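Local coordinates for protein Polyphosphate:AMP phosphotransferase (Pseudomonas aeruginosa PAO1, PDB 3CZP) that uses inorganic polyphosphate as phosphate donor to convert AMP to ADP, and less efficiently GMP to GDP, with magnesium as cofactor, at residues 44-49 against 103-109; 75-81 against 92-96; 149-155 against 208-214. All coordinates share one frame; numbering follows the deposited sequence.

All three contacts belong to the first of two fused PPK2 domains, the one that seems to be catalytically inactive, and all reach its five-stranded parallel sheet. Contact 1 is the buried middle, joining the central strand to a neighbour by backbone bonds and aliphatic packing. Contact 3 lies in series with it, pairing 149-155, which also borders the central strand, with the outermost strand 210-214; its packing rests largely on aromatic rings, against the mostly aliphatic side chains of contact 1. Contact 2 is nested in the chain between the segments of contact 1. It sits at the opposite edge of the sheet, where 75-81 meets a short helix through an aromatic pair, arginine side chains and a bridging water, partly buried and touching the second subunit.

Contact 1 of 3, residues 44-49 against 103-109; sequences VIILIN and TGIFFGN
With CG set between the backbone N and the carbonyl carbon (chi1 51°), Asn109 turns its amide back toward Asn49, whose own CG lies beside the backbone N (chi1 -71°). The two amides approach from opposite directions at the carboxyl ends of neighbouring strands in the parallel sheet of a P-loop-type alpha/beta domain. They exchange two hydrogen bonds: Asn109 ND2 gives to Asn49 OD1 at 3.0 Å, and Asn49 ND2 gives to Asn109 OD1. Each acceptor lies close to the plane of the amide that donates to it, yet with the planes 62° apart, each donor reaches the other carbonyl tilted out of its plane.

Behind this pair, four backbone bonds form the parallel ladder, the first from Gly104 N to Val44 O, the last from Ile48 N to Phe106 O. On the sheet face carrying Ile46 and Ile105, the two side chains run side by side, and Ile48 CG1 presses on Ile105 CG2 at 3.5 Å; Val60 of helix 56-66 packs against Ile48 and Ile105. Across the sheet, Ile45 CG2 sits over one face of the Phe106 ring, toward its rim, while Leu47 CD2 touches Phe106 CB at 3.8 Å.

Beyond the last rung a water bridges the strands, donating to Ile48 O at 2.7 Å and accepting from Gly108 N. Asn109 also stands at the N-cap of helix 110-119. Its ND2 has a second acceptor in Phe106 O at 3.0 Å; ND2 and Ile48 N reach Phe106 O from opposite faces of its carbonyl plane.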
loop_
_atom_site.group_PDB
_atom_site.type_symbol
_atom_site.label_atom_id
_atom_site.label_comp_id
_atom_site.label_asym_id
_atom_site.label_seq_id
_atom_site.Cartn_x
_atom_site.Cartn_y
_atom_site.Cartn_z
ATOM N N VAL A 44 4.424 13.790 11.950
ATOM C CA VAL A 44 5.700 14.100 12.529
ATOM C C VAL A 44 6.772 13.167 11.982
ATOM O O VAL A 44 6.595 11.990 11.970
ATOM C CB VAL A 44 5.659 14.009 14.063
ATOM C CG1 VAL A 44 7.076 14.303 14.661
ATOM C CG2 VAL A 44 4.685 14.991 14.557
ATOM N N ILE A 45 7.850 13.752 11.445
ATOM C CA ILE A 45 8.943 12.966 10.932
ATOM C C ILE A 45 10.220 13.337 11.654
ATOM O O ILE A 45 10.557 14.522 11.762
ATOM C CB ILE A 45 9.145 13.182 9.388
ATOM C CG1 ILE A 45 7.831 12.893 8.683
ATOM C CG2 ILE A 45 10.450 12.347 8.865
ATOM C CD1 ILE A 45 7.766 13.414 7.187
ATOM N N ILE A 46 10.926 12.321 12.114
ATOM C CA ILE A 46 12.169 12.479 12.850
ATOM C C ILE A 46 13.283 11.704 12.144
ATOM O O ILE A 46 13.192 10.526 11.983
ATOM C CB ILE A 46 12.038 11.966 14.329
ATOM C CG1 ILE A 46 10.847 12.638 15.078
ATOM C CG2 ILE A 46 13.359 12.082 15.052
ATOM C CD1 ILE A 46 10.461 11.917 16.452
ATOM N N LEU A 47 14.296 12.432 11.672
ATOM C CA LEU A 47 15.514 11.842 11.082
ATOM C C LEU A 47 16.619 11.727 12.115
ATOM O O LEU A 47 16.846 12.630 12.920
ATOM C CB LEU A 47 15.980 12.638 9.890
ATOM C CG LEU A 47 14.948 13.089 8.819
ATOM C CD1 LEU A 47 15.685 13.814 7.650
ATOM C CD2 LEU A 47 14.018 11.968 8.382
ATOM N N ILE A 48 17.298 10.592 12.064
ATOM C CA ILE A 48 18.306 10.179 13.041
ATOM C C ILE A 48 19.557 9.903 12.254
ATOM O O ILE A 48 19.531 9.057 11.371
ATOM C CB ILE A 48 17.849 8.893 13.883
ATOM C CG1 ILE A 48 16.523 9.184 14.600
ATOM C CG2 ILE A 48 18.950 8.411 14.805
ATOM C CD1 ILE A 48 16.576 10.297 15.676
ATOM N N ASN A 49 20.607 10.664 12.550
ATOM C CA ASN A 49 21.852 10.668 11.837
ATOM C C ASN A 49 23.026 11.008 12.756
ATOM O O ASN A 49 22.805 11.369 13.910
ATOM C CB ASN A 49 21.771 11.743 10.758
ATOM C CG ASN A 49 20.807 11.372 9.585
ATOM O OD1 ASN A 49 19.694 11.908 9.507
ATOM N ND2 ASN A 49 21.255 10.482 8.677
ATOM N N THR A 103 3.744 9.546 13.995
ATOM C CA THR A 103 5.142 9.823 13.974
ATOM C C THR A 103 5.856 8.653 13.301
ATOM O O THR A 103 5.586 7.473 13.565
ATOM C CB THR A 103 5.756 9.979 15.424
ATOM O OG1 THR A 103 5.124 11.058 16.100
ATOM C CG2 THR A 103 7.325 10.172 15.413
ATOM N N GLY A 104 6.810 9.047 12.467
ATOM C CA GLY A 104 7.713 8.128 11.797
ATOM C C GLY A 104 9.124 8.540 12.131
ATOM O O GLY A 104 9.459 9.728 12.071
ATOM N N ILE A 105 9.959 7.568 12.488
ATOM C CA ILE A 105 11.374 7.854 12.812
ATOM C C ILE A 105 12.262 7.059 11.819
ATOM O O ILE A 105 12.136 5.841 11.700
ATOM C CB ILE A 105 11.752 7.424 14.250
ATOM C CG1 ILE A 105 10.818 8.081 15.293
ATOM C CG2 ILE A 105 13.321 7.680 14.483
ATOM C CD1 ILE A 105 11.154 7.754 16.746
ATOM N N PHE A 106 13.076 7.787 11.070
ATOM C CA PHE A 106 13.851 7.262 9.954
ATOM C C PHE A 106 15.337 7.209 10.266
ATOM O O PHE A 106 16.023 8.232 10.292
ATOM C CB PHE A 106 13.669 8.157 8.718
ATOM C CG PHE A 106 12.256 8.157 8.143
ATOM C CD1 PHE A 106 11.244 7.370 8.663
ATOM C CD2 PHE A 106 11.957 8.944 7.046
ATOM C CE1 PHE A 106 9.931 7.403 8.082
ATOM C CE2 PHE A 106 10.671 8.937 6.466
ATOM C CZ PHE A 106 9.694 8.166 6.976
ATOM N N PHE A 107 15.835 5.991 10.367
ATOM C CA PHE A 107 17.237 5.726 10.300
ATOM C C PHE A 107 17.567 5.484 8.803
ATOM O O PHE A 107 16.662 5.295 7.932
ATOM C CB PHE A 107 17.612 4.431 11.041
ATOM C CG PHE A 107 17.503 4.474 12.566
ATOM C CD1 PHE A 107 18.616 4.709 13.352
ATOM C CD2 PHE A 107 16.337 4.106 13.189
ATOM C CE1 PHE A 107 18.515 4.699 14.759
ATOM C CE2 PHE A 107 16.235 4.074 14.565
ATOM C CZ PHE A 107 17.351 4.367 15.356
ATOM N N GLY A 108 18.845 5.432 8.493
ATOM C CA GLY A 108 19.286 5.110 7.106
ATOM C C GLY A 108 18.517 5.900 6.060
ATOM O O GLY A 108 18.109 5.333 5.024
ATOM N N ASN A 109 18.318 7.201 6.306
ATOM C CA ASN A 109 17.413 7.981 5.499
ATOM C C ASN A 109 18.230 8.524 4.280
ATOM O O ASN A 109 19.304 8.029 3.975
ATOM C CB ASN A 109 16.787 9.067 6.384
ATOM C CG ASN A 109 17.844 9.852 7.152
ATOM O OD1 ASN A 109 18.806 10.374 6.563
ATOM N ND2 ASN A 109 17.707 9.891 8.439
HETATM O O HOH W 1 20.719 6.816 10.519
#

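Contact 2 of 3, residues 75-81 against 92-96; sequences QSFLRPS and RFWRR. With ACT (acetate ion), chain F.
Phe77 and Phe93 make the tight half of this contact, an edge-to-face (T-shaped) aromatic pair joining the loop that follows edge strand 72-76 of the parallel alpha/beta sheet to the short helix 91-96. The edge of Phe93 meets the face of Phe77, with planes at 63° and centroids 4.7 Å apart; Phe93 CD1 stands over the centre of the ring. Phe77 is closed in further at its rim, where CE2 lies 3.3 Å from Arg92 O, near the ring plane, and 3.5 Å from Arg96 CG. A bend at chi3 of Arg92 (79°) brings its guanidinium against Pro80 CB, which lies over one face. Outside the two segments, Phe106 and Trp110 extend the cluster by edge-to-face contacts with Phe77 and Phe93 respectively.

Away from the rings the contact is looser and polar. No direct hydrogen bond crosses it. A water accepts from Gln75 NE2 and donates to Arg96 O, while the Gln75 amide and the Arg96 guanidinium lie almost parallel. Arg95 and Ser81 both turn to Glu83 of the second subunit, through a salt bridge and a hydrogen bond, placing this side at the dimer interface; Arg95 also pairs with Glu84 of its own chain. Beside Arg95 an acetate, probably from the crystallisation liquor, meets the edge of the Arg96 guanidinium: NH1 and NH2 each donate to the same acetate O at 3.1 Å.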
loop_
_atom_site.group_PDB
_atom_site.type_symbol
_atom_site.label_atom_id
_atom_site.label_comp_id
_atom_site.label_asym_id
_atom_site.label_seq_id
_atom_site.Cartn_x
_atom_site.Cartn_y
_atom_site.Cartn_z
ATOM N N GLN A 75 11.637 3.196 10.998
ATOM C CA GLN A 75 12.109 2.594 9.747
ATOM C C GLN A 75 13.621 2.705 9.598
ATOM O O GLN A 75 14.219 3.624 10.118
ATOM C CB GLN A 75 11.550 3.355 8.548
ATOM C CG GLN A 75 10.076 3.683 8.555
ATOM C CD GLN A 75 9.220 2.530 8.211
ATOM O OE1 GLN A 75 9.705 1.493 7.759
ATOM N NE2 GLN A 75 7.915 2.698 8.390
ATOM N N SER A 76 14.209 1.739 8.892
ATOM C CA SER A 76 15.491 1.963 8.236
ATOM C C SER A 76 15.426 1.574 6.759
ATOM O O SER A 76 14.596 0.747 6.367
ATOM C CB SER A 76 16.622 1.255 8.947
ATOM O OG SER A 76 17.830 1.524 8.236
ATOM N N PHE A 77 16.263 2.229 5.940
ATOM C CA PHE A 77 16.123 2.182 4.474
ATOM C C PHE A 77 17.353 1.691 3.706
ATOM O O PHE A 77 17.414 1.834 2.438
ATOM C CB PHE A 77 15.738 3.557 3.924
ATOM C CG PHE A 77 14.388 4.061 4.366
ATOM C CD1 PHE A 77 14.277 4.900 5.458
ATOM C CD2 PHE A 77 13.261 3.782 3.620
ATOM C CE1 PHE A 77 13.100 5.410 5.840
ATOM C CE2 PHE A 77 12.009 4.293 4.019
ATOM C CZ PHE A 77 11.924 5.105 5.127
ATOM N N LEU A 78 18.296 1.073 4.402
ATOM C CA LEU A 78 19.511 0.612 3.720
ATOM C C LEU A 78 19.539 -0.924 3.417
ATOM O O LEU A 78 20.612 -1.542 3.407
ATOM C CB LEU A 78 20.775 1.016 4.528
ATOM C CG LEU A 78 20.862 2.428 5.163
ATOM C CD1 LEU A 78 22.173 2.595 5.982
ATOM C CD2 LEU A 78 20.677 3.592 4.120
ATOM N N ARG A 79 18.372 -1.538 3.245
ATOM C CA ARG A 79 18.251 -2.882 2.665
ATOM C C ARG A 79 16.998 -2.859 1.834
ATOM O O ARG A 79 15.944 -3.317 2.269
ATOM C CB ARG A 79 18.123 -3.947 3.730
ATOM C CG ARG A 79 19.424 -4.232 4.460
ATOM C CD ARG A 79 19.392 -5.611 5.115
ATOM N NE ARG A 79 20.719 -6.244 5.234
ATOM C CZ ARG A 79 21.564 -6.048 6.256
ATOM N NH1 ARG A 79 21.236 -5.220 7.247
ATOM N NH2 ARG A 79 22.738 -6.703 6.295
ATOM N N PRO A 80 17.113 -2.330 0.621
ATOM C CA PRO A 80 15.957 -2.176 -0.222
ATOM C C PRO A 80 15.460 -3.512 -0.740
ATOM O O PRO A 80 16.270 -4.413 -0.984
ATOM C CB PRO A 80 16.475 -1.332 -1.370
ATOM C CG PRO A 80 17.884 -1.475 -1.365
ATOM C CD PRO A 80 18.354 -1.925 -0.051
ATOM N N SER A 81 14.151 -3.606 -0.908
ATOM C CA SER A 81 13.516 -4.769 -1.473
ATOM C C SER A 81 13.598 -4.648 -3.007
ATOM O O SER A 81 14.066 -3.633 -3.527
ATOM C CB SER A 81 12.062 -4.767 -1.032
ATOM O OG SER A 81 11.353 -3.740 -1.695
ATOM N N ARG A 92 10.806 4.786 -2.174
ATOM C CA ARG A 92 10.795 4.038 -0.951
ATOM C C ARG A 92 10.594 4.883 0.284
ATOM O O ARG A 92 10.117 4.375 1.323
ATOM C CB ARG A 92 12.100 3.324 -0.784
ATOM C CG ARG A 92 13.240 4.221 -0.557
ATOM C CD ARG A 92 14.536 3.391 -0.459
ATOM N NE ARG A 92 14.947 3.049 -1.811
ATOM C CZ ARG A 92 16.078 2.431 -2.122
ATOM N NH1 ARG A 92 16.939 2.058 -1.177
ATOM N NH2 ARG A 92 16.364 2.231 -3.394
ATOM N N PHE A 93 11.029 6.147 0.238
ATOM C CA PHE A 93 10.750 7.058 1.345
ATOM C C PHE A 93 9.285 7.488 1.325
ATOM O O PHE A 93 8.572 7.533 2.365
ATOM C CB PHE A 93 11.660 8.282 1.246
ATOM C CG PHE A 93 13.111 7.938 1.306
ATOM C CD1 PHE A 93 13.618 7.248 2.395
ATOM C CD2 PHE A 93 13.964 8.298 0.302
ATOM C CE1 PHE A 93 14.927 6.903 2.457
ATOM C CE2 PHE A 93 15.310 7.952 0.383
ATOM C CZ PHE A 93 15.759 7.247 1.469
ATOM N N TRP A 94 8.783 7.809 0.162
ATOM C CA TRP A 94 7.333 8.197 0.053
ATOM C C TRP A 94 6.424 7.095 0.588
ATOM O O TRP A 94 5.430 7.354 1.295
ATOM C CB TRP A 94 6.939 8.474 -1.419
ATOM C CG TRP A 94 7.425 9.803 -2.000
ATOM C CD1 TRP A 94 8.557 10.017 -2.706
ATOM C CD2 TRP A 94 6.781 11.073 -1.873
ATOM N NE1 TRP A 94 8.664 11.363 -3.032
ATOM C CE2 TRP A 94 7.592 12.029 -2.508
ATOM C CE3 TRP A 94 5.626 11.497 -1.242
ATOM C CZ2 TRP A 94 7.239 13.389 -2.599
ATOM C CZ3 TRP A 94 5.278 12.864 -1.339
ATOM C CH2 TRP A 94 6.087 13.771 -2.010
ATOM N N ARG A 95 6.796 5.852 0.300
ATOM C CA ARG A 95 6.048 4.696 0.694
ATOM C C ARG A 95 5.891 4.603 2.218
ATOM O O ARG A 95 4.851 4.095 2.722
ATOM C CB ARG A 95 6.664 3.407 0.102
ATOM C CG ARG A 95 6.063 2.177 0.673
ATOM C CD ARG A 95 5.981 0.987 -0.168
ATOM N NE ARG A 95 7.181 0.200 -0.110
ATOM C CZ ARG A 95 7.263 -1.050 -0.536
ATOM N NH1 ARG A 95 6.212 -1.710 -0.987
ATOM N NH2 ARG A 95 8.414 -1.667 -0.458
ATOM N N ARG A 96 6.889 5.086 2.967
ATOM C CA ARG A 96 6.874 4.976 4.448
ATOM C C ARG A 96 6.572 6.249 5.188
ATOM O O ARG A 96 6.667 6.281 6.426
ATOM C CB ARG A 96 8.209 4.449 5.003
ATOM C CG ARG A 96 8.714 3.145 4.435
ATOM C CD ARG A 96 7.674 2.087 4.472
ATOM N NE ARG A 96 8.216 0.867 3.844
ATOM C CZ ARG A 96 7.514 -0.248 3.541
ATOM N NH1 ARG A 96 6.191 -0.334 3.775
ATOM N NH2 ARG A 96 8.159 -1.313 3.018
HETATM C C ACT F . 5.208 -4.036 2.182
HETATM O O ACT F . 5.773 -3.362 3.050
HETATM O OXT ACT F . 5.882 -4.993 1.776
HETATM C CH3 ACT F . 3.843 -3.717 1.668
HETATM O O HOH W 2 6.863 5.718 9.013
#

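Contact 3 of 3, residues 149-155 against 208-214; sequences LFKFWFH and APWYVVE. With ACT (acetate ion), chain E.
Lys151 lies across the indole of Trp210 at about a right angle, its CB over the six-membered ring, 3.6 Å from the centroid and 12° off the normal, a clear CH-pi contact. From there the chain bends at chi3 (-104°), taking NZ past Trp210 NE1, which bonds Thr203 OG1, to a salt bridge with Glu139 and hydrogen bonds to Thr203 O and Tyr111 OH. The far edge of the same indole points at the neighbouring backbone: Phe152 O and Trp153 N lie near its plane, and Trp153 CB touches Trp210 CE3.

Four backbone hydrogen bonds, from Tyr211 N to Lys151 O at 2.8 Å through to His155 N to Val213 O at 2.9 Å, add 210-214 as the outermost strand of the parallel sheet in this P-loop-type domain. On the face opposite Trp210, the Phe152 and Tyr211 rings sit obliquely, planes 33° apart, with Phe152 CD1 3.7 Å from Tyr211 CB; helix 218-238 packs against both. Trp153 and Val212 run side by side, CD1 to CG1 3.9 Å, and Leu200 of helix 186-203 packs on them. Tyr211 OH donates at 3.0 Å to O of an acetate ion, probably from the crystallisation liquor, whose OXT lies over a face of Phe150.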
loop_
_atom_site.group_PDB
_atom_site.type_symbol
_atom_site.label_atom_id
_atom_site.label_comp_id
_atom_site.label_asym_id
_atom_site.label_seq_id
_atom_site.Cartn_x
_atom_site.Cartn_y
_atom_site.Cartn_z
ATOM N N LEU A 149 9.035 18.347 10.940
ATOM C CA LEU A 149 10.225 17.629 10.570
ATOM C C LEU A 149 11.364 17.993 11.497
ATOM O O LEU A 149 11.832 19.151 11.554
ATOM C CB LEU A 149 10.621 17.977 9.137
ATOM C CG LEU A 149 11.960 17.367 8.680
ATOM C CD1 LEU A 149 11.927 15.833 8.718
ATOM C CD2 LEU A 149 12.298 17.812 7.288
ATOM N N PHE A 150 11.800 17.024 12.260
ATOM C CA PHE A 150 12.968 17.161 13.117
ATOM C C PHE A 150 14.153 16.430 12.483
ATOM O O PHE A 150 13.985 15.305 12.000
ATOM C CB PHE A 150 12.683 16.494 14.468
ATOM C CG PHE A 150 11.615 17.165 15.276
ATOM C CD1 PHE A 150 11.948 18.195 16.189
ATOM C CD2 PHE A 150 10.291 16.726 15.216
ATOM C CE1 PHE A 150 10.964 18.771 16.974
ATOM C CE2 PHE A 150 9.324 17.331 15.974
ATOM C CZ PHE A 150 9.653 18.352 16.845
ATOM N N LYS A 151 15.362 17.010 12.528
ATOM C CA LYS A 151 16.580 16.288 12.126
ATOM C C LYS A 151 17.655 16.344 13.254
ATOM O O LYS A 151 18.111 17.410 13.648
ATOM C CB LYS A 151 17.143 16.844 10.825
ATOM C CG LYS A 151 16.114 17.041 9.728
ATOM C CD LYS A 151 16.757 17.457 8.482
ATOM C CE LYS A 151 16.567 18.945 8.214
ATOM N NZ LYS A 151 17.324 19.179 7.080
ATOM N N PHE A 152 18.087 15.181 13.721
ATOM C CA PHE A 152 19.021 15.122 14.801
ATOM C C PHE A 152 20.285 14.500 14.311
ATOM O O PHE A 152 20.285 13.397 13.726
ATOM C CB PHE A 152 18.475 14.356 16.022
ATOM C CG PHE A 152 17.321 14.998 16.680
ATOM C CD1 PHE A 152 17.481 16.058 17.560
ATOM C CD2 PHE A 152 16.034 14.514 16.459
ATOM C CE1 PHE A 152 16.365 16.626 18.170
ATOM C CE2 PHE A 152 14.929 15.056 17.105
ATOM C CZ PHE A 152 15.082 16.102 17.921
ATOM N N TRP A 153 21.365 15.211 14.569
ATOM C CA TRP A 153 22.707 14.731 14.356
ATOM C C TRP A 153 23.386 14.479 15.703
ATOM O O TRP A 153 23.725 15.403 16.427
ATOM C CB TRP A 153 23.509 15.763 13.539
ATOM C CG TRP A 153 24.978 15.381 13.341
ATOM C CD1 TRP A 153 25.958 15.443 14.257
ATOM C CD2 TRP A 153 25.576 14.893 12.150
ATOM N NE1 TRP A 153 27.141 14.980 13.734
ATOM C CE2 TRP A 153 26.926 14.651 12.427
ATOM C CE3 TRP A 153 25.097 14.618 10.870
ATOM C CZ2 TRP A 153 27.807 14.217 11.463
ATOM C CZ3 TRP A 153 25.989 14.152 9.918
ATOM C CH2 TRP A 153 27.302 13.965 10.214
ATOM N N PHE A 154 23.568 13.205 16.014
ATOM C CA PHE A 154 24.234 12.730 17.205
ATOM C C PHE A 154 25.741 12.771 16.991
ATOM O O PHE A 154 26.263 12.114 16.062
ATOM C CB PHE A 154 23.782 11.294 17.510
ATOM C CG PHE A 154 22.346 11.210 17.964
ATOM C CD1 PHE A 154 22.028 11.094 19.311
ATOM C CD2 PHE A 154 21.299 11.343 17.051
ATOM C CE1 PHE A 154 20.708 11.090 19.729
ATOM C CE2 PHE A 154 19.961 11.287 17.478
ATOM C CZ PHE A 154 19.677 11.168 18.793
ATOM N N HIS A 155 26.436 13.555 17.812
ATOM C CA HIS A 155 27.831 13.840 17.575
ATOM C C HIS A 155 28.779 13.252 18.616
ATOM O O HIS A 155 28.477 13.247 19.797
ATOM C CB HIS A 155 28.067 15.345 17.583
ATOM C CG HIS A 155 29.380 15.718 17.002
ATOM N ND1 HIS A 155 29.754 15.354 15.726
ATOM C CD2 HIS A 155 30.437 16.376 17.534
ATOM C CE1 HIS A 155 30.969 15.808 15.485
ATOM N NE2 HIS A 155 31.406 16.422 16.571
ATOM N N ALA A 208 12.821 23.564 9.222
ATOM C CA ALA A 208 13.287 22.218 9.480
ATOM C C ALA A 208 14.814 22.280 9.810
ATOM O O ALA A 208 15.672 22.059 8.948
ATOM C CB ALA A 208 12.972 21.322 8.306
ATOM N N PRO A 209 15.139 22.678 11.064
ATOM C CA PRO A 209 16.517 22.834 11.514
ATOM C C PRO A 209 17.222 21.495 11.697
ATOM O O PRO A 209 16.573 20.480 11.954
ATOM C CB PRO A 209 16.356 23.506 12.873
ATOM C CG PRO A 209 14.957 23.961 12.936
ATOM C CD PRO A 209 14.186 23.055 12.121
ATOM N N TRP A 210 18.550 21.510 11.634
ATOM C CA TRP A 210 19.328 20.379 12.138
ATOM C C TRP A 210 19.628 20.677 13.594
ATOM O O TRP A 210 20.039 21.807 13.934
ATOM C CB TRP A 210 20.658 20.217 11.379
ATOM C CG TRP A 210 20.570 19.370 10.209
ATOM C CD1 TRP A 210 20.441 19.773 8.918
ATOM C CD2 TRP A 210 20.584 17.951 10.196
ATOM N NE1 TRP A 210 20.395 18.681 8.087
ATOM C CE2 TRP A 210 20.492 17.547 8.850
ATOM C CE3 TRP A 210 20.672 16.969 11.196
ATOM C CZ2 TRP A 210 20.461 16.217 8.481
ATOM C CZ3 TRP A 210 20.669 15.626 10.815
ATOM C CH2 TRP A 210 20.543 15.267 9.488
ATOM N N TYR A 211 19.541 19.651 14.427
ATOM C CA TYR A 211 19.920 19.803 15.842
ATOM C C TYR A 211 21.122 18.887 16.072
ATOM O O TYR A 211 21.007 17.685 15.938
ATOM C CB TYR A 211 18.740 19.424 16.727
ATOM C CG TYR A 211 17.495 20.292 16.553
ATOM C CD1 TYR A 211 17.421 21.518 17.135
ATOM C CD2 TYR A 211 16.421 19.863 15.790
ATOM C CE1 TYR A 211 16.308 22.323 16.988
ATOM C CE2 TYR A 211 15.296 20.636 15.647
ATOM C CZ TYR A 211 15.264 21.883 16.250
ATOM O OH TYR A 211 14.135 22.705 16.145
ATOM N N VAL A 212 22.274 19.485 16.388
ATOM C CA VAL A 212 23.498 18.751 16.669
ATOM C C VAL A 212 23.558 18.501 18.178
ATOM O O VAL A 212 23.604 19.430 18.989
ATOM C CB VAL A 212 24.760 19.487 16.177
ATOM C CG1 VAL A 212 26.023 18.664 16.526
ATOM C CG2 VAL A 212 24.663 19.787 14.658
ATOM N N VAL A 213 23.462 17.242 18.555
ATOM C CA VAL A 213 23.382 16.881 19.975
ATOM C C VAL A 213 24.610 16.086 20.336
ATOM O O VAL A 213 24.837 15.022 19.744
ATOM C CB VAL A 213 22.131 16.008 20.244
ATOM C CG1 VAL A 213 22.001 15.683 21.785
ATOM C CG2 VAL A 213 20.855 16.719 19.707
ATOM N N GLU A 214 25.407 16.587 21.278
ATOM C CA GLU A 214 26.570 15.850 21.750
ATOM C C GLU A 214 26.160 14.528 22.429
ATOM O O GLU A 214 25.341 14.502 23.357
ATOM C CB GLU A 214 27.414 16.709 22.713
ATOM C CG GLU A 214 28.737 16.020 23.045
ATOM C CD GLU A 214 29.707 16.884 23.850
ATOM O OE1 GLU A 214 29.394 18.080 24.086
ATOM O OE2 GLU A 214 30.792 16.351 24.227
HETATM C C ACT E . 10.922 22.314 13.957
HETATM O O ACT E . 11.358 22.144 15.119
HETATM O OXT ACT E . 11.152 21.361 13.187
HETATM C CH3 ACT E . 10.210 23.572 13.513
#